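Local coordinates for cystathionine gamma-synthase (Xanthomonas oryzae pv. oryzae KACC 10331, PDB 6LD7), which probably makes cystathionine as a pyridoxal 5'-phosphate-dependent enzyme of the methionine biosynthesis pathway, at residues C[190-195]-C[261-266]; C[89-94]-C[116-121]; C[351-356]-C[364-369]. The protein carries 1 engineered substitution. All coordinates share one frame; numbering follows the deposited sequence.

Interaction 1 (C[190-195]-C[261-266])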
loop_
_atom_site.group_PDB
_atom_site.type_symbol
_atom_site.label_atom_id
_atom_site.label_comp_id
_atom_site.label_asym_id
_atom_site.label_seq_id
_atom_site.Cartn_x
_atom_site.Cartn_y
_atom_site.Cartn_z
ATOM N N PRO C 190 0.920 -17.450 -19.190
ATOM C CA PRO C 190 0.905 -18.882 -18.992
ATOM C C PRO C 190 -0.464 -19.500 -19.195
ATOM O O PRO C 190 -0.539 -20.702 -19.414
ATOM C CB PRO C 190 1.299 -19.070 -17.542
ATOM C CG PRO C 190 1.924 -17.730 -17.142
ATOM C CD PRO C 190 1.211 -16.687 -17.952
ATOM N N ALA C 191 -1.530 -18.723 -19.124
ATOM C CA ALA C 191 -2.868 -19.315 -19.324
ATOM C C ALA C 191 -3.028 -19.723 -20.801
ATOM O O ALA C 191 -3.926 -20.470 -21.065
ATOM C CB ALA C 191 -3.922 -18.291 -18.972
ATOM N N LEU C 192 -2.342 -19.091 -21.746
ATOM C CA LEU C 192 -2.561 -19.309 -23.212
ATOM C C LEU C 192 -1.419 -20.069 -23.919
ATOM O O LEU C 192 -1.626 -20.561 -25.021
ATOM C CB LEU C 192 -2.834 -17.946 -23.854
ATOM C CG LEU C 192 -4.147 -17.301 -23.467
ATOM C CD1 LEU C 192 -4.397 -16.007 -24.228
ATOM C CD2 LEU C 192 -5.300 -18.300 -23.614
ATOM N N GLN C 193 -0.276 -20.255 -23.272
ATOM C CA GLN C 193 0.894 -20.889 -23.905
ATOM C C GLN C 193 1.821 -21.299 -22.785
ATOM O O GLN C 193 2.144 -20.421 -21.862
ATOM C CB GLN C 193 1.567 -19.947 -24.938
ATOM C CG GLN C 193 2.719 -20.564 -25.681
ATOM C CD GLN C 193 3.281 -19.586 -26.683
ATOM O OE1 GLN C 193 4.051 -18.607 -26.335
ATOM N NE2 GLN C 193 2.962 -19.858 -27.941
ATOM N N LYS C 194 2.301 -22.510 -22.912
ATOM C CA LYS C 194 3.212 -23.151 -21.944
ATOM C C LYS C 194 4.465 -23.671 -22.630
ATOM O O LYS C 194 4.614 -24.871 -22.913
ATOM C CB LYS C 194 2.471 -24.256 -21.220
ATOM C CG LYS C 194 1.357 -23.766 -20.302
ATOM C CD LYS C 194 0.603 -24.904 -19.587
ATOM C CE LYS C 194 1.588 -25.700 -18.747
ATOM N NZ LYS C 194 0.867 -26.632 -17.849
ATOM N N PRO C 195 5.461 -22.787 -22.816
ATOM C CA PRO C 195 6.671 -23.154 -23.536
ATOM C C PRO C 195 7.468 -24.295 -22.896
ATOM O O PRO C 195 8.138 -25.085 -23.640
ATOM C CB PRO C 195 7.456 -21.855 -23.624
ATOM C CG PRO C 195 6.402 -20.809 -23.496
ATOM C CD PRO C 195 5.422 -21.367 -22.473
ATOM N N ALA C 261 -10.384 -15.146 -15.965
ATOM C CA ALA C 261 -11.658 -14.435 -16.139
ATOM C C ALA C 261 -11.443 -13.245 -17.055
ATOM O O ALA C 261 -12.337 -12.939 -17.874
ATOM C CB ALA C 261 -12.198 -13.982 -14.824
ATOM N N ARG C 262 -10.313 -12.539 -16.916
ATOM C CA ARG C 262 -9.992 -11.414 -17.809
ATOM C C ARG C 262 -9.776 -11.907 -19.263
ATOM O O ARG C 262 -10.387 -11.332 -20.222
ATOM C CB ARG C 262 -8.740 -10.646 -17.352
ATOM C CG ARG C 262 -9.050 -9.828 -16.103
ATOM C CD ARG C 262 -7.867 -9.003 -15.584
ATOM N NE ARG C 262 -6.876 -9.846 -14.901
ATOM C CZ ARG C 262 -5.654 -10.088 -15.371
ATOM N NH1 ARG C 262 -5.291 -9.628 -16.563
ATOM N NH2 ARG C 262 -4.781 -10.757 -14.627
ATOM N N LEU C 263 -8.997 -12.917 -19.451
ATOM C CA LEU C 263 -8.645 -13.423 -20.838
ATOM C C LEU C 263 -9.921 -13.933 -21.558
ATOM O O LEU C 263 -9.990 -13.849 -22.793
ATOM C CB LEU C 263 -7.597 -14.530 -20.716
ATOM C CG LEU C 263 -6.180 -13.994 -20.477
ATOM C CD1 LEU C 263 -5.243 -15.132 -20.162
ATOM C CD2 LEU C 263 -5.646 -13.091 -21.598
ATOM N N ARG C 264 -10.878 -14.494 -20.875
ATOM C CA ARG C 264 -12.126 -14.911 -21.595
ATOM C C ARG C 264 -12.766 -13.689 -22.245
ATOM O O ARG C 264 -13.121 -13.762 -23.394
ATOM C CB ARG C 264 -13.145 -15.512 -20.661
ATOM C CG ARG C 264 -12.704 -16.871 -20.107
ATOM C CD ARG C 264 -13.774 -17.080 -19.063
ATOM N NE ARG C 264 -13.511 -18.182 -18.197
ATOM C CZ ARG C 264 -14.392 -19.127 -17.908
ATOM N NH1 ARG C 264 -15.554 -19.138 -18.490
ATOM N NH2 ARG C 264 -14.055 -20.103 -17.102
ATOM N N VAL C 265 -12.811 -12.556 -21.566
ATOM C CA VAL C 265 -13.443 -11.351 -22.147
ATOM C C VAL C 265 -12.480 -10.749 -23.178
ATOM O O VAL C 265 -12.947 -10.316 -24.233
ATOM C CB VAL C 265 -13.850 -10.367 -21.057
ATOM C CG1 VAL C 265 -14.454 -9.123 -21.695
ATOM C CG2 VAL C 265 -14.776 -11.017 -20.059
ATOM N N HIS C 266 -11.160 -10.634 -22.862
ATOM C CA HIS C 266 -10.201 -10.036 -23.792
ATOM C C HIS C 266 -10.386 -10.771 -25.142
ATOM O O HIS C 266 -10.396 -10.146 -26.207
ATOM C CB HIS C 266 -8.735 -10.269 -23.319
ATOM C CG HIS C 266 -8.231 -9.385 -22.234
ATOM N ND1 HIS C 266 -8.002 -8.045 -22.454
ATOM C CD2 HIS C 266 -7.728 -9.681 -21.024
ATOM C CE1 HIS C 266 -7.516 -7.540 -21.349
ATOM N NE2 HIS C 266 -7.299 -8.515 -20.468
#
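Arg262 O accepts two backbone hydrogens, His266 N at 2.8 Å and, weakly, Val265 N at 3.0 Å, in the helical turn that presents Leu263 to Ala191 and Leu192. Across the contact itself no hydrogen bond is made, and three apolar side chains account for all of it. Leu263 is at the centre. Its CD1 lies 3.6 Å from Ala191 CB, the tighter of the two residue pairs, and the same methyl reaches Leu192 CG at 4.1 Å. The other branch, Leu263 CD2, meets Leu192 CD1 at 4.1 Å, so the two leucines approach tip to tip and each brings a different part of its branched end to bear. Both hold CG opposite the carbonyl carbon (chi1 -78° in Leu263 and -68° in Leu192), and chi2 near 180° in each extends CD1 away from CA. The backbones themselves stay apart: Ala191 and Leu263 are the nearest pair, with CA atoms 8.4 Å apart. The loop is also held by the hydrogen bond of Ala191 N to Ser189 OG and a backbone bond between Leu192 and Lys305. Further along the helix, His266 ND1 bonds Ile375 O, and Arg264 forms salt bridges with Asp260 and with Glu268 of the second subunit. The contact therefore rests a loop of the large, seven-stranded-sheet domain on the long helix 259-277, which leads to the C-terminal five-stranded-sheet domain, consistent with a domain junction in a fold type I (aspartate aminotransferase-like) pyridoxal phosphate enzyme.

Interaction 2 (C[89-94]-C[116-121])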
loop_
_atom_site.group_PDB
_atom_site.type_symbol
_atom_site.label_atom_id
_atom_site.label_comp_id
_atom_site.label_asym_id
_atom_site.label_seq_id
_atom_site.Cartn_x
_atom_site.Cartn_y
_atom_site.Cartn_z
ATOM N N GLY C 89 14.616 -6.712 -16.247
ATOM C CA GLY C 89 15.455 -7.342 -15.222
ATOM C C GLY C 89 15.421 -8.838 -15.307
ATOM O O GLY C 89 16.406 -9.467 -15.012
ATOM N N ALA C 90 14.283 -9.401 -15.688
ATOM C CA ALA C 90 14.162 -10.845 -15.930
ATOM C C ALA C 90 15.064 -11.280 -17.097
ATOM O O ALA C 90 15.747 -12.275 -16.942
ATOM C CB ALA C 90 12.705 -11.219 -16.178
ATOM N N ILE C 91 15.091 -10.537 -18.172
ATOM C CA ILE C 91 16.000 -10.766 -19.315
ATOM C C ILE C 91 17.457 -10.608 -18.867
ATOM O O ILE C 91 18.265 -11.534 -19.079
ATOM C CB ILE C 91 15.628 -9.866 -20.503
ATOM C CG1 ILE C 91 14.242 -10.295 -20.973
ATOM C CG2 ILE C 91 16.665 -10.028 -21.614
ATOM C CD1 ILE C 91 13.610 -9.341 -21.902
ATOM N N ASN C 92 17.733 -9.519 -18.142
ATOM C CA ASN C 92 19.061 -9.264 -17.543
ATOM C C ASN C 92 19.497 -10.466 -16.689
ATOM O O ASN C 92 20.663 -10.959 -16.846
ATOM C CB ASN C 92 18.995 -7.941 -16.774
ATOM C CG ASN C 92 20.330 -7.551 -16.160
ATOM O OD1 ASN C 92 21.288 -7.984 -16.705
ATOM N ND2 ASN C 92 20.406 -6.513 -15.336
ATOM N N LEU C 93 18.625 -10.936 -15.787
ATOM C CA LEU C 93 18.947 -12.099 -14.942
ATOM C C LEU C 93 19.367 -13.331 -15.778
ATOM O O LEU C 93 20.432 -13.965 -15.532
ATOM C CB LEU C 93 17.704 -12.363 -14.115
ATOM C CG LEU C 93 17.819 -13.640 -13.286
ATOM C CD1 LEU C 93 19.011 -13.600 -12.362
ATOM C CD2 LEU C 93 16.550 -13.898 -12.536
ATOM N N VAL C 94 18.607 -13.688 -16.805
ATOM C CA VAL C 94 18.954 -14.864 -17.638
ATOM C C VAL C 94 20.310 -14.661 -18.321
ATOM O O VAL C 94 21.057 -15.594 -18.319
ATOM C CB VAL C 94 17.894 -15.119 -18.691
ATOM C CG1 VAL C 94 18.344 -16.211 -19.634
ATOM C CG2 VAL C 94 16.538 -15.398 -18.033
ATOM N N TRP C 116 16.442 -5.857 -27.550
ATOM C CA TRP C 116 17.530 -5.498 -28.529
ATOM C C TRP C 116 18.510 -4.467 -27.898
ATOM O O TRP C 116 19.735 -4.617 -28.093
ATOM C CB TRP C 116 16.977 -4.964 -29.880
ATOM C CG TRP C 116 16.824 -6.069 -30.877
ATOM C CD1 TRP C 116 15.649 -6.627 -31.379
ATOM C CD2 TRP C 116 17.913 -6.849 -31.429
ATOM N NE1 TRP C 116 15.951 -7.713 -32.175
ATOM C CE2 TRP C 116 17.323 -7.889 -32.204
ATOM C CE3 TRP C 116 19.313 -6.792 -31.315
ATOM C CZ2 TRP C 116 18.119 -8.772 -32.941
ATOM C CZ3 TRP C 116 20.071 -7.734 -31.962
ATOM C CH2 TRP C 116 19.485 -8.682 -32.797
ATOM N N ARG C 117 17.995 -3.407 -27.256
ATOM C CA ARG C 117 18.843 -2.318 -26.661
ATOM C C ARG C 117 19.812 -2.945 -25.647
ATOM O O ARG C 117 21.044 -2.689 -25.728
ATOM C CB ARG C 117 17.909 -1.275 -26.075
ATOM C CG ARG C 117 18.580 -0.300 -25.123
ATOM C CD ARG C 117 17.690 0.752 -24.517
ATOM N NE ARG C 117 16.396 0.468 -23.828
ATOM C CZ ARG C 117 15.912 -0.591 -23.028
ATOM N NH1 ARG C 117 16.481 -1.823 -22.694
ATOM N NH2 ARG C 117 14.700 -0.303 -22.552
ATOM N N LEU C 118 19.296 -3.849 -24.800
ATOM C CA LEU C 118 20.105 -4.504 -23.757
ATOM C C LEU C 118 21.114 -5.458 -24.416
ATOM O O LEU C 118 22.359 -5.354 -24.095
ATOM C CB LEU C 118 19.222 -5.195 -22.711
ATOM C CG LEU C 118 20.024 -5.954 -21.658
ATOM C CD1 LEU C 118 21.014 -5.017 -20.921
ATOM C CD2 LEU C 118 19.117 -6.665 -20.689
ATOM N N PHE C 119 20.665 -6.316 -25.348
ATOM C CA PHE C 119 21.594 -7.232 -26.038
ATOM C C PHE C 119 22.658 -6.419 -26.765
ATOM O O PHE C 119 23.786 -6.773 -26.633
ATOM C CB PHE C 119 20.890 -8.154 -27.023
ATOM C CG PHE C 119 19.734 -8.931 -26.467
ATOM C CD1 PHE C 119 19.728 -9.361 -25.141
ATOM C CD2 PHE C 119 18.672 -9.285 -27.273
ATOM C CE1 PHE C 119 18.663 -10.100 -24.637
ATOM C CE2 PHE C 119 17.601 -9.989 -26.755
ATOM C CZ PHE C 119 17.583 -10.388 -25.440
ATOM N N ASN C 120 22.335 -5.373 -27.498
ATOM C CA ASN C 120 23.381 -4.611 -28.239
ATOM C C ASN C 120 24.372 -3.958 -27.301
ATOM O O ASN C 120 25.539 -4.054 -27.592
ATOM C CB ASN C 120 22.844 -3.545 -29.219
ATOM C CG ASN C 120 22.256 -4.234 -30.437
ATOM O OD1 ASN C 120 22.788 -5.269 -30.877
ATOM N ND2 ASN C 120 21.079 -3.807 -30.862
ATOM N N ALA C 121 23.928 -3.443 -26.150
ATOM C CA ALA C 121 24.817 -2.698 -25.218
ATOM C C ALA C 121 25.783 -3.685 -24.585
ATOM O O ALA C 121 27.011 -3.389 -24.549
ATOM C CB ALA C 121 24.000 -1.930 -24.183
#
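Leu118 and Ile91 bury the most surface here, followed by Phe119, and these three side chains carry most of the contact between helix 87-98 and helix 113-124. Ile91 works through one branch, CG2, which its first torsion places opposite the backbone N. That methyl comes to 3.6 Å from Phe119 CE1 and 4.0 Å from Phe119 CZ, approaching the ring obliquely; the two side chains cross at about a right angle. Ile91 CG2 also faces Leu118 CD2 at 4.3 Å, so one methyl is shared between a ring and a leucine. Leu118 extends from its helix with CG opposite the backbone N (chi1 177°), and its CD2 comes down on the backbone of the facing helix, 4.1 Å from Asn92 N and equally near Asn92 CA. Asn92 adds its CB to this methyl contact, while its amide is turned elsewhere: ND2 makes a weak hydrogen bond to Leu240 O of the third subunit. The segment axes approach to 10.9 Å and cross at -33°, their N-to-C directions running broadly the same way. No hydrogen bond joins the segments; the touching residues are all buried and meet by van der Waals contact. On the sheet side, Phe119 packs on Leu105, Val107 and Leu130, and Leu93 of the partner helix touches Val82 and Thr84. Leu118 instead meets Ala239 of the third subunit, so this helix pair has both a sheet face and a subunit face. Helix 113-124 connects the adjacent parallel strands 104-108 and 129-133, and Ile91 and Asn92 pack on it from the preceding helix: this is a beta-alpha-beta crossover with its neighbouring helix, as in an alpha/beta sheet of the fold type I pyridoxal phosphate enzymes.

Interaction 3 (C[351-356]-C[364-369])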
loop_
_atom_site.group_PDB
_atom_site.type_symbol
_atom_site.label_atom_id
_atom_site.label_comp_id
_atom_site.label_asym_id
_atom_site.label_seq_id
_atom_site.Cartn_x
_atom_site.Cartn_y
_atom_site.Cartn_z
ATOM N N MET C 351 5.864 5.757 -31.941
ATOM C CA MET C 351 5.790 5.398 -30.503
ATOM C C MET C 351 6.808 4.296 -30.293
ATOM O O MET C 351 8.004 4.642 -30.242
ATOM C CB MET C 351 4.376 5.038 -30.045
ATOM C CG MET C 351 3.444 6.194 -30.151
ATOM S SD MET C 351 1.643 5.949 -29.813
ATOM C CE MET C 351 1.618 5.523 -28.075
ATOM N N THR C 352 6.406 3.042 -30.412
ATOM C CA THR C 352 7.227 1.847 -30.103
ATOM C C THR C 352 8.448 1.790 -30.998
ATOM O O THR C 352 9.372 1.239 -30.528
ATOM C CB THR C 352 6.427 0.529 -30.214
ATOM O OG1 THR C 352 5.944 0.346 -31.563
ATOM C CG2 THR C 352 5.286 0.521 -29.215
ATOM N N HIS C 353 8.438 2.286 -32.238
ATOM C CA HIS C 353 9.553 2.091 -33.225
ATOM C C HIS C 353 10.035 3.435 -33.774
ATOM O O HIS C 353 10.585 3.472 -34.904
ATOM C CB HIS C 353 9.091 1.176 -34.394
ATOM C CG HIS C 353 8.815 -0.235 -33.997
ATOM N ND1 HIS C 353 7.815 -0.559 -33.075
ATOM C CD2 HIS C 353 9.469 -1.387 -34.290
ATOM C CE1 HIS C 353 7.836 -1.871 -32.869
ATOM N NE2 HIS C 353 8.860 -2.388 -33.578
ATOM N N ALA C 354 9.766 4.518 -33.044
ATOM C CA ALA C 354 10.117 5.918 -33.418
ATOM C C ALA C 354 11.655 6.078 -33.466
ATOM O O ALA C 354 12.067 6.768 -34.357
ATOM C CB ALA C 354 9.508 6.917 -32.455
ATOM N N ALA C 355 12.427 5.364 -32.643
ATOM C CA ALA C 355 13.920 5.494 -32.585
ATOM C C ALA C 355 14.532 4.859 -33.848
ATOM O O ALA C 355 15.619 5.280 -34.226
ATOM C CB ALA C 355 14.492 4.860 -31.330
ATOM N N MET C 356 13.835 3.948 -34.550
ATOM C CA MET C 356 14.405 3.366 -35.793
ATOM C C MET C 356 14.376 4.456 -36.864
ATOM O O MET C 356 13.494 5.361 -36.765
ATOM C CB MET C 356 13.573 2.174 -36.265
ATOM C CG MET C 356 13.715 0.951 -35.408
ATOM S SD MET C 356 12.496 -0.348 -35.880
ATOM C CE MET C 356 13.258 -1.146 -37.270
ATOM N N ALA C 364 11.569 -3.699 -41.595
ATOM C CA ALA C 364 10.911 -4.561 -40.598
ATOM C C ALA C 364 9.441 -4.792 -40.991
ATOM O O ALA C 364 8.734 -5.470 -40.245
ATOM C CB ALA C 364 11.055 -3.938 -39.239
ATOM N N GLY C 365 8.935 -4.130 -42.032
ATOM C CA GLY C 365 7.515 -4.271 -42.413
ATOM C C GLY C 365 6.575 -3.485 -41.511
ATOM O O GLY C 365 5.375 -3.830 -41.449
ATOM N N ILE C 366 7.056 -2.368 -40.975
ATOM C CA ILE C 366 6.246 -1.418 -40.173
ATOM C C ILE C 366 5.960 -0.174 -41.010
ATOM O O ILE C 366 6.778 0.738 -41.070
ATOM C CB ILE C 366 6.975 -0.953 -38.904
ATOM C CG1 ILE C 366 7.734 -2.052 -38.174
ATOM C CG2 ILE C 366 6.031 -0.179 -37.991
ATOM C CD1 ILE C 366 6.918 -3.064 -37.611
ATOM N N SER C 367 4.740 -0.070 -41.414
ATOM C CA SER C 367 4.159 1.014 -42.209
ATOM C C SER C 367 3.774 2.211 -41.294
ATOM O O SER C 367 3.443 2.017 -40.090
ATOM C CB SER C 367 2.969 0.342 -42.839
ATOM O OG SER C 367 2.096 1.265 -43.288
ATOM N N ASP C 368 3.687 3.396 -41.882
ATOM C CA ASP C 368 3.133 4.619 -41.262
ATOM C C ASP C 368 1.659 4.433 -40.911
ATOM O O ASP C 368 1.147 5.144 -40.013
ATOM C CB ASP C 368 3.410 5.818 -42.176
ATOM C CG ASP C 368 4.892 6.238 -42.159
ATOM O OD1 ASP C 368 5.733 5.642 -41.415
ATOM O OD2 ASP C 368 5.205 7.126 -42.921
ATOM N N GLY C 369 0.985 3.573 -41.649
ATOM C CA GLY C 369 -0.437 3.264 -41.475
ATOM C C GLY C 369 -0.682 2.206 -40.376
ATOM O O GLY C 369 -1.902 1.954 -40.102
#
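Met356 meets Ala364, and His353 meets Ile366, in two separate van der Waals touches with no hydrogen bond between the segments. Met356 CE stops 4.1 Å from Ala364 CB; the methionine chain is bent at its last torsion (chi3 82°), which swings the terminal methyl to that position. His353 offers a ring carbon, CD2, which lies 4.3 Å from Ile366 CG1, with the isoleucine arriving obliquely to the ring. The rotation of that ring is restrained from within its own segment: Thr352 OG1 and His353 ND1 are hydrogen-bonded at 2.6 Å, and the hydroxyl oxygen lies at the ring edge, in its plane. The two loops flank the short helix 358-363, making a loop-helix-loop excursion between strands 344-346 and 370-374 of the five-stranded sheet. At the far end of that helix Gly365, at a positive phi of 77°, closes a Schellman motif and redirects the chain toward Ile366. Before the helix, a type I turn from Met351 to Ala354 includes His353, whose carbonyl oxygen takes a hydrogen bond from Arg361 NH1 of the same helix. Beyond Ile366, Ser367 OG accepts Gly369 N at 3.0 Å, an ST turn, with an N-H...acceptor angle of 149°. In the outer shell, Ile366 rests on Pro160 and His353 on Pro348, while Asp368 O bonds His347 NE2.

Overall arrangement
None of the three contacts has a hydrogen bond across its segments, yet their settings differ. Interactions 1 and 2 are both buried, on opposite sides of the chain's centre, with contact centres 26 Å apart. Interaction 2 pairs two helices wholly against the seven-stranded sheet, whereas interaction 1 joins a loop of that sheet to the helix leading to the five-stranded one. Interaction 3 is partly buried, pairs two loops beside the five-stranded sheet, and is framed by turn and capping hydrogen bonds. Its nearest atoms are about 8 Å from those of interaction 2 and about 17 Å from those of interaction 1. Neighbouring subunits differ too: the second adjoins interaction 1, the third interactions 2 and 3.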